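Long-range contacts in RabGAP/TBC protein (Chlamydomonas reinhardtii, PDB 4P17), which is of unknown function but, as a flagellar protein, carries the all-helical TBC domain of Rab GTPase-activating proteins, without the family's usual pair of catalytic finger residues: residues Arg136-Tyr141 with Ala153-Val158; Ser243-Arg248 with Ala294-Arg299; Ala265-Lys270 with Asp300-Thr305. All coordinates share one frame; numbering follows the deposited sequence.

Contact 1: residues Arg136-Tyr141 with Ala153-Val158; sequences RVLQAY and AMNTIV
Three hydrophobic side chains of helix 128-144 meet the first turns of helix 153-164, and L138 is the central one. Its CG lies anti to the carbonyl carbon, and the two methyls of the forked tip part company on the facing helix. CD2 comes down on the backbone, 3.7 Å from M154 O, and slides past V158 so that it stands 3.8 Å from V158 CG2. CD1 crosses N155 at about a right angle, 3.9 Å from N155 ND2. V137, the residue just before L138, meets V158 methyl to methyl, with CG1 of V137 and CG1 of V158 3.7 Å apart. Beyond L138, M154 bends at its sulfur (chi3 72°) and brings CE to 3.7 Å from Y141 CD2. The helix segments cross at 130°, 10.4 Å between axes, within the all-helical TBC fold; Y150, just ahead of the second helix, matches the opening of the family's YxQ motif, and I111 and D114 that of its IxxDxxR motif, but the motif glutamine and arginine are replaced here, so activity by the usual two-finger mechanism cannot be assumed. The buried polar ends are satisfied by other residues: N155 OD1 bonds T118 and its ND2 bonds Y150, and the hydroxyl of Y141 bonds E181. I111 packs on L138 from helix 108-114, while L176 of helix 169-183 lies against both Y141 and V158.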
loop_
_atom_site.group_PDB
_atom_site.type_symbol
_atom_site.label_atom_id
_atom_site.label_comp_id
_atom_site.label_asym_id
_atom_site.label_seq_id
_atom_site.Cartn_x
_atom_site.Cartn_y
_atom_site.Cartn_z
ATOM N N ARG A 136 8.351 17.464 2.820
ATOM C CA ARG A 136 8.578 18.094 1.523
ATOM C C ARG A 136 7.682 17.488 0.450
ATOM O O ARG A 136 6.996 18.192 -0.272
ATOM C CB ARG A 136 10.045 17.974 1.118
ATOM C CG ARG A 136 10.916 19.051 1.730
ATOM C CD ARG A 136 12.302 19.124 1.066
ATOM N NE ARG A 136 13.027 17.871 1.185
ATOM C CZ ARG A 136 13.829 17.564 2.198
ATOM N NH1 ARG A 136 14.019 18.411 3.201
ATOM N NH2 ARG A 136 14.445 16.397 2.216
ATOM N N VAL A 137 7.619 16.164 0.402
ATOM C CA VAL A 137 6.802 15.523 -0.629
ATOM C C VAL A 137 5.337 15.888 -0.471
ATOM O O VAL A 137 4.641 16.198 -1.454
ATOM C CB VAL A 137 6.967 14.009 -0.571
ATOM C CG1 VAL A 137 5.963 13.298 -1.506
ATOM C CG2 VAL A 137 8.382 13.657 -0.928
ATOM N N LEU A 138 4.857 15.864 0.771
ATOM C CA LEU A 138 3.439 16.059 1.000
ATOM C C LEU A 138 3.087 17.505 0.798
ATOM O O LEU A 138 2.078 17.810 0.192
ATOM C CB LEU A 138 3.026 15.617 2.383
ATOM C CG LEU A 138 3.013 14.097 2.590
ATOM C CD1 LEU A 138 3.103 13.724 4.067
ATOM C CD2 LEU A 138 1.752 13.517 2.022
ATOM N N GLN A 139 3.945 18.407 1.249
ATOM C CA GLN A 139 3.639 19.820 1.077
ATOM C C GLN A 139 3.651 20.154 -0.444
ATOM O O GLN A 139 2.785 20.878 -0.944
ATOM C CB GLN A 139 4.636 20.676 1.879
ATOM C CG GLN A 139 5.959 20.946 1.164
ATOM C CD GLN A 139 7.023 21.555 2.068
ATOM O OE1 GLN A 139 7.001 21.383 3.297
ATOM N NE2 GLN A 139 7.965 22.268 1.460
ATOM N N ALA A 140 4.603 19.572 -1.168
ATOM C CA ALA A 140 4.700 19.713 -2.615
ATOM C C ALA A 140 3.423 19.219 -3.275
ATOM O O ALA A 140 2.845 19.886 -4.141
ATOM C CB ALA A 140 5.901 18.944 -3.154
ATOM N N TYR A 141 2.969 18.035 -2.875
ATOM C CA TYR A 141 1.806 17.481 -3.535
ATOM C C TYR A 141 0.559 18.338 -3.245
ATOM O O TYR A 141 -0.285 18.528 -4.129
ATOM C CB TYR A 141 1.558 16.021 -3.118
ATOM C CG TYR A 141 0.570 15.426 -4.075
ATOM C CD1 TYR A 141 0.960 15.065 -5.352
ATOM C CD2 TYR A 141 -0.771 15.309 -3.732
ATOM C CE1 TYR A 141 0.029 14.575 -6.256
ATOM C CE2 TYR A 141 -1.704 14.829 -4.643
ATOM C CZ TYR A 141 -1.290 14.472 -5.884
ATOM O OH TYR A 141 -2.208 14.007 -6.788
ATOM N N ALA A 153 -4.226 10.087 5.711
ATOM C CA ALA A 153 -3.939 8.839 5.021
ATOM C C ALA A 153 -2.653 8.923 4.201
ATOM O O ALA A 153 -1.889 7.983 4.127
ATOM C CB ALA A 153 -5.134 8.468 4.099
ATOM N N MET A 154 -2.432 10.063 3.571
ATOM C CA MET A 154 -1.302 10.209 2.664
ATOM C C MET A 154 0.032 10.224 3.422
ATOM O O MET A 154 1.072 9.978 2.846
ATOM C CB MET A 154 -1.475 11.475 1.819
ATOM C CG MET A 154 -2.665 11.427 0.835
ATOM S SD MET A 154 -3.261 13.088 0.364
ATOM C CE MET A 154 -1.904 13.624 -0.687
ATOM N N ASN A 155 0.011 10.485 4.724
ATOM C CA ASN A 155 1.269 10.553 5.470
ATOM C C ASN A 155 1.979 9.211 5.466
ATOM O O ASN A 155 3.114 9.104 5.010
ATOM C CB ASN A 155 1.029 11.032 6.909
ATOM C CG ASN A 155 2.304 11.492 7.583
ATOM O OD1 ASN A 155 3.172 10.683 7.924
ATOM N ND2 ASN A 155 2.399 12.774 7.829
ATOM N N THR A 156 1.298 8.148 5.890
ATOM C CA THR A 156 1.971 6.860 5.980
ATOM C C THR A 156 2.194 6.251 4.580
ATOM O O THR A 156 3.170 5.548 4.352
ATOM C CB THR A 156 1.199 5.860 6.913
ATOM O OG1 THR A 156 -0.141 5.680 6.457
ATOM C CG2 THR A 156 1.187 6.379 8.377
ATOM N N ILE A 157 1.326 6.556 3.622
ATOM C CA ILE A 157 1.575 6.155 2.230
ATOM C C ILE A 157 2.911 6.706 1.714
ATOM O O ILE A 157 3.745 5.998 1.188
ATOM C CB ILE A 157 0.426 6.629 1.314
ATOM C CG1 ILE A 157 -0.865 5.885 1.679
ATOM C CG2 ILE A 157 0.750 6.350 -0.162
ATOM C CD1 ILE A 157 -2.081 6.346 0.942
ATOM N N VAL A 158 3.140 7.999 1.875
ATOM C CA VAL A 158 4.348 8.565 1.334
ATOM C C VAL A 158 5.559 8.094 2.124
ATOM O O VAL A 158 6.653 7.945 1.564
ATOM C CB VAL A 158 4.275 10.102 1.308
ATOM C CG1 VAL A 158 5.678 10.702 1.063
ATOM C CG2 VAL A 158 3.308 10.522 0.276
#

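Contact 2: residues Ser243-Arg248 with Ala294-Arg299; sequences SETVMR and ATMHQR
The loop that joins helix 282-294 to helix 299-306 winds through two successive inverse gamma turns, centred on M296 and Q298, and lays its carbonyls along the first turns of helix 243-256. Q298 is the N-cap of the helix that follows, its OE1 accepting from V301 N. Across the contact T245 makes the direct bond: its OG1 donates to M296 O at 2.7 Å, in the carbonyl plane. The same OG1 accepts from water 2, which also donates to H297 O at 2.7 Å and takes a hydrogen from R299 NH1, so hydroxyl, loop and guanidinium are tied at one point. R299 reaches this point from the crowded first torsion (chi1 57°), then runs extended from CG to NE, its CD passing 3.5 Å from E244 O. Three waters lie at the edge of its guanidinium in plane, whereas E244 OE1 stands above one face, a long salt bridge of 3.6 Å to NH1 at which no N-H points. Water 3 bridges R299 NE and R248 NH1, two like-charged groups turned almost perpendicular, 85° between planes. An alanine at R299 would remove the guanidinium and its methylene contact with E244 O, and would probably disturb the three waters at its edge and cost D34 and E244 a charge partner. Both acidic and basic groups have second partners: E244 pairs with R30, R299 NH2 with D34, and R248 with R65 O. Around the contact lie helix 27-50, which carries R30 and D34, helix 73-80 against R248, and helix 299-306, whose L302 touches T245.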
loop_
_atom_site.group_PDB
_atom_site.type_symbol
_atom_site.label_atom_id
_atom_site.label_comp_id
_atom_site.label_asym_id
_atom_site.label_seq_id
_atom_site.Cartn_x
_atom_site.Cartn_y
_atom_site.Cartn_z
ATOM N N SER A 243 5.308 -4.153 6.549
ATOM C CA SER A 243 5.669 -3.380 5.366
ATOM C C SER A 243 5.950 -4.222 4.105
ATOM O O SER A 243 5.601 -3.813 2.998
ATOM C CB SER A 243 6.892 -2.500 5.687
ATOM O OG SER A 243 8.071 -3.264 5.630
ATOM N N GLU A 244 6.545 -5.399 4.244
ATOM C CA GLU A 244 6.865 -6.174 3.044
ATOM C C GLU A 244 5.577 -6.774 2.471
ATOM O O GLU A 244 5.465 -7.005 1.260
ATOM C CB GLU A 244 7.889 -7.261 3.344
ATOM C CG GLU A 244 9.181 -6.713 3.826
ATOM C CD GLU A 244 10.203 -7.760 4.067
ATOM O OE1 GLU A 244 10.522 -8.501 3.116
ATOM O OE2 GLU A 244 10.669 -7.857 5.226
ATOM N N THR A 245 4.588 -6.976 3.339
ATOM C CA THR A 245 3.306 -7.505 2.875
ATOM C C THR A 245 2.574 -6.384 2.138
ATOM O O THR A 245 1.986 -6.605 1.068
ATOM C CB THR A 245 2.506 -8.030 4.032
ATOM O OG1 THR A 245 3.279 -9.061 4.644
ATOM C CG2 THR A 245 1.211 -8.590 3.599
ATOM N N VAL A 246 2.624 -5.183 2.712
ATOM C CA VAL A 246 2.019 -4.016 2.072
ATOM C C VAL A 246 2.559 -3.857 0.648
ATOM O O VAL A 246 1.779 -3.647 -0.293
ATOM C CB VAL A 246 2.291 -2.707 2.847
ATOM C CG1 VAL A 246 1.712 -1.499 2.100
ATOM C CG2 VAL A 246 1.721 -2.739 4.247
ATOM N N MET A 247 3.875 -3.964 0.478
ATOM C CA MET A 247 4.479 -3.671 -0.831
ATOM C C MET A 247 4.024 -4.662 -1.885
ATOM O O MET A 247 3.947 -4.326 -3.067
ATOM C CB MET A 247 6.010 -3.689 -0.775
ATOM C CG MET A 247 6.607 -2.893 0.316
ATOM S SD MET A 247 6.258 -1.166 0.141
ATOM C CE MET A 247 7.273 -0.587 1.524
ATOM N N ARG A 248 3.693 -5.886 -1.482
ATOM C CA ARG A 248 3.157 -6.821 -2.456
ATOM C C ARG A 248 1.771 -6.412 -2.926
ATOM O O ARG A 248 1.418 -6.567 -4.117
ATOM C CB ARG A 248 3.105 -8.226 -1.876
ATOM C CG ARG A 248 4.452 -8.897 -1.804
ATOM C CD ARG A 248 4.914 -9.393 -3.170
ATOM N NE ARG A 248 3.959 -10.316 -3.779
ATOM C CZ ARG A 248 3.880 -11.612 -3.467
ATOM N NH1 ARG A 248 4.723 -12.144 -2.578
ATOM N NH2 ARG A 248 2.981 -12.377 -4.061
ATOM N N ALA A 294 -1.741 -6.967 11.678
ATOM C CA ALA A 294 -0.408 -6.423 11.920
ATOM C C ALA A 294 0.681 -7.501 11.904
ATOM O O ALA A 294 1.876 -7.186 11.813
ATOM C CB ALA A 294 -0.394 -5.647 13.252
ATOM N N THR A 295 0.305 -8.774 11.986
ATOM C CA THR A 295 1.325 -9.826 11.928
ATOM C C THR A 295 1.131 -10.725 10.709
ATOM O O THR A 295 1.533 -11.893 10.671
ATOM C CB THR A 295 1.346 -10.635 13.219
ATOM O OG1 THR A 295 0.066 -11.213 13.436
ATOM C CG2 THR A 295 1.703 -9.722 14.382
ATOM N N MET A 296 0.525 -10.148 9.678
ATOM C CA MET A 296 0.300 -10.873 8.447
ATOM C C MET A 296 1.604 -10.891 7.624
ATOM O O MET A 296 1.780 -10.129 6.678
ATOM C CB MET A 296 -0.865 -10.252 7.681
ATOM C CG MET A 296 -1.593 -11.226 6.751
ATOM S SD MET A 296 -0.533 -12.055 5.528
ATOM C CE MET A 296 -1.471 -13.554 5.244
ATOM N N HIS A 297 2.511 -11.794 7.987
ATOM C CA HIS A 297 3.825 -11.859 7.369
ATOM C C HIS A 297 3.843 -12.750 6.137
ATOM O O HIS A 297 4.734 -12.630 5.311
ATOM C CB HIS A 297 4.860 -12.339 8.401
ATOM C CG HIS A 297 5.039 -11.382 9.526
ATOM N ND1 HIS A 297 5.695 -10.176 9.370
ATOM C CD2 HIS A 297 4.601 -11.414 10.806
ATOM C CE1 HIS A 297 5.680 -9.524 10.520
ATOM N NE2 HIS A 297 5.022 -10.249 11.404
ATOM N N GLN A 298 2.810 -13.581 5.973
ATOM C CA GLN A 298 2.756 -14.497 4.852
ATOM C C GLN A 298 2.243 -13.756 3.627
ATOM O O GLN A 298 1.070 -13.884 3.225
ATOM C CB GLN A 298 1.862 -15.713 5.176
ATOM C CG GLN A 298 2.523 -17.057 4.895
ATOM C CD GLN A 298 3.236 -17.113 3.565
ATOM O OE1 GLN A 298 2.960 -16.326 2.657
ATOM N NE2 GLN A 298 4.174 -18.039 3.443
ATOM N N ARG A 299 3.114 -12.957 3.027
ATOM C CA ARG A 299 2.698 -12.145 1.895
ATOM C C ARG A 299 2.413 -12.979 0.627
ATOM O O ARG A 299 1.585 -12.612 -0.199
ATOM C CB ARG A 299 3.753 -11.059 1.609
ATOM C CG ARG A 299 5.150 -11.543 1.339
ATOM C CD ARG A 299 6.117 -10.403 1.400
ATOM N NE ARG A 299 7.446 -10.801 0.943
ATOM C CZ ARG A 299 8.417 -11.211 1.742
ATOM N NH1 ARG A 299 8.228 -11.302 3.054
ATOM N NH2 ARG A 299 9.586 -11.525 1.226
HETATM O O HOH W 1 10.470 -11.549 4.467
HETATM O O HOH W 2 5.847 -10.225 4.728
HETATM O O HOH W 3 7.550 -11.223 -1.926
#

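Contact 3: residues Ala265-Lys270 with Asp300-Thr305; sequences ALAMLK and DVLMAT
Helix 259-271 and the final helix of the chain, 299-306, cross at a steep 114° in the C-terminal part of the helical TBC fold, their segment axes only 8.7 Å apart. So close an approach is possible because A267 stands at the crossing. Its methyl, CB, points at the other helix and rests between a side chain and the backbone, 3.8 Å from T305 CG2 and equally far from L302 O. M268 follows and goes round one flank. Bent at both chi2 and chi3, it crosses L302 obliquely and sets SD 3.6 Å from L302 CD1; the tip of L302 comes nearer than its CB does because its CG is anti to the backbone N. W232 of helix 226-234 touches M268 as well, and V264 and I271 flank L302 from the same helix as A267. On the other flank K270, partly exposed, bends at chi3 and chi4, and its aliphatic CE passes 3.7 Å from T305 CG2. A single methyl of T305 therefore meets both A267 and K270. That methyl sits anti to the backbone N, facing A267, a rotamer consistent with the hydroxyl bond: T305 OG1 donates back to V301 O at 2.7 Å, from 32° out of the carbonyl plane, while T305 N bonds the same oxygen along the helix.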
loop_
_atom_site.group_PDB
_atom_site.type_symbol
_atom_site.label_atom_id
_atom_site.label_comp_id
_atom_site.label_asym_id
_atom_site.label_seq_id
_atom_site.Cartn_x
_atom_site.Cartn_y
_atom_site.Cartn_z
ATOM N N ALA A 265 -8.492 -7.152 0.689
ATOM C CA ALA A 265 -9.320 -7.045 1.879
ATOM C C ALA A 265 -10.125 -8.330 2.096
ATOM O O ALA A 265 -10.179 -8.859 3.221
ATOM C CB ALA A 265 -10.212 -5.856 1.745
ATOM N N LEU A 266 -10.727 -8.849 1.029
ATOM C CA LEU A 266 -11.507 -10.088 1.137
ATOM C C LEU A 266 -10.582 -11.228 1.548
ATOM O O LEU A 266 -10.951 -12.056 2.389
ATOM C CB LEU A 266 -12.202 -10.453 -0.186
ATOM C CG LEU A 266 -13.010 -11.743 -0.018
ATOM C CD1 LEU A 266 -14.248 -11.462 0.849
ATOM C CD2 LEU A 266 -13.373 -12.328 -1.325
ATOM N N ALA A 267 -9.381 -11.264 0.961
ATOM C CA ALA A 267 -8.433 -12.333 1.273
ATOM C C ALA A 267 -8.080 -12.309 2.760
ATOM O O ALA A 267 -7.969 -13.350 3.387
ATOM C CB ALA A 267 -7.177 -12.214 0.415
ATOM N N MET A 268 -7.899 -11.126 3.327
ATOM C CA MET A 268 -7.646 -11.018 4.762
ATOM C C MET A 268 -8.764 -11.605 5.583
ATOM O O MET A 268 -8.517 -12.261 6.588
ATOM C CB MET A 268 -7.460 -9.564 5.161
ATOM C CG MET A 268 -6.211 -8.970 4.660
ATOM S SD MET A 268 -4.753 -9.560 5.510
ATOM C CE MET A 268 -5.094 -9.164 7.225
ATOM N N LEU A 269 -10.000 -11.343 5.171
ATOM C CA LEU A 269 -11.145 -11.857 5.896
ATOM C C LEU A 269 -11.270 -13.371 5.729
ATOM O O LEU A 269 -11.685 -14.058 6.662
ATOM C CB LEU A 269 -12.408 -11.152 5.443
ATOM C CG LEU A 269 -12.404 -9.633 5.677
ATOM C CD1 LEU A 269 -13.678 -8.942 5.187
ATOM C CD2 LEU A 269 -12.170 -9.307 7.149
ATOM N N LYS A 270 -10.932 -13.882 4.545
ATOM C CA LYS A 270 -10.965 -15.320 4.314
ATOM C C LYS A 270 -9.959 -16.025 5.209
ATOM O O LYS A 270 -10.244 -17.052 5.844
ATOM C CB LYS A 270 -10.677 -15.617 2.846
ATOM C CG LYS A 270 -10.817 -17.052 2.432
ATOM C CD LYS A 270 -10.973 -17.133 0.928
ATOM C CE LYS A 270 -10.119 -18.237 0.319
ATOM N NZ LYS A 270 -10.251 -19.542 1.016
ATOM N N ASP A 300 3.047 -14.142 0.511
ATOM C CA ASP A 300 2.779 -15.015 -0.611
ATOM C C ASP A 300 1.341 -15.532 -0.552
ATOM O O ASP A 300 0.591 -15.500 -1.545
ATOM C CB ASP A 300 3.731 -16.217 -0.638
ATOM C CG ASP A 300 5.135 -15.891 -1.117
ATOM O OD1 ASP A 300 5.364 -14.855 -1.790
ATOM O OD2 ASP A 300 6.013 -16.748 -0.863
ATOM N N VAL A 301 0.953 -16.016 0.622
ATOM C CA VAL A 301 -0.383 -16.561 0.793
ATOM C C VAL A 301 -1.430 -15.459 0.694
ATOM O O VAL A 301 -2.533 -15.687 0.157
ATOM C CB VAL A 301 -0.486 -17.289 2.118
ATOM C CG1 VAL A 301 -1.930 -17.695 2.417
ATOM C CG2 VAL A 301 0.456 -18.484 2.086
ATOM N N LEU A 302 -1.118 -14.271 1.194
ATOM C CA LEU A 302 -2.089 -13.178 1.057
ATOM C C LEU A 302 -2.409 -12.929 -0.411
ATOM O O LEU A 302 -3.580 -12.773 -0.788
ATOM C CB LEU A 302 -1.588 -11.870 1.692
ATOM C CG LEU A 302 -2.625 -10.728 1.595
ATOM C CD1 LEU A 302 -3.942 -11.066 2.320
ATOM C CD2 LEU A 302 -2.029 -9.439 2.169
ATOM N N MET A 303 -1.394 -12.794 -1.251
ATOM C CA MET A 303 -1.687 -12.406 -2.632
ATOM C C MET A 303 -2.297 -13.589 -3.397
ATOM O O MET A 303 -3.210 -13.434 -4.208
ATOM C CB MET A 303 -0.446 -11.909 -3.337
ATOM C CG MET A 303 0.159 -10.672 -2.693
ATOM S SD MET A 303 -1.055 -9.385 -2.353
ATOM C CE MET A 303 -1.566 -8.782 -3.972
ATOM N N ALA A 304 -1.771 -14.781 -3.164
ATOM C CA ALA A 304 -2.318 -15.938 -3.832
ATOM C C ALA A 304 -3.801 -16.110 -3.437
ATOM O O ALA A 304 -4.665 -16.471 -4.264
ATOM C CB ALA A 304 -1.516 -17.158 -3.484
ATOM N N THR A 305 -4.113 -15.817 -2.184
ATOM C CA THR A 305 -5.504 -15.937 -1.753
ATOM C C THR A 305 -6.341 -14.841 -2.427
ATOM O O THR A 305 -7.438 -15.109 -2.902
ATOM C CB THR A 305 -5.650 -15.886 -0.220
ATOM O OG1 THR A 305 -4.888 -16.959 0.356
ATOM C CG2 THR A 305 -7.107 -16.028 0.194
#

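How the contacts relate
Contact 1 closes before the other two open along the chain, and it lies across the chain's centre from them, its own centre about 21 Å from that of contact 2 and 28 Å from that of contact 3. Contacts 2 and 3 are intertwined: their segments alternate in sequence, their centres are about 11 Å apart, and they share helix 299-306, which R299 begins and T305 nearly ends. They also touch directly, R248 NH1 bridging to D300 OD1 at 2.9 Å and M296 packing on M268. The final helix is thus clasped by helices 243-256 and 259-271 together, while contact 1 joins helices of the other half of the domain.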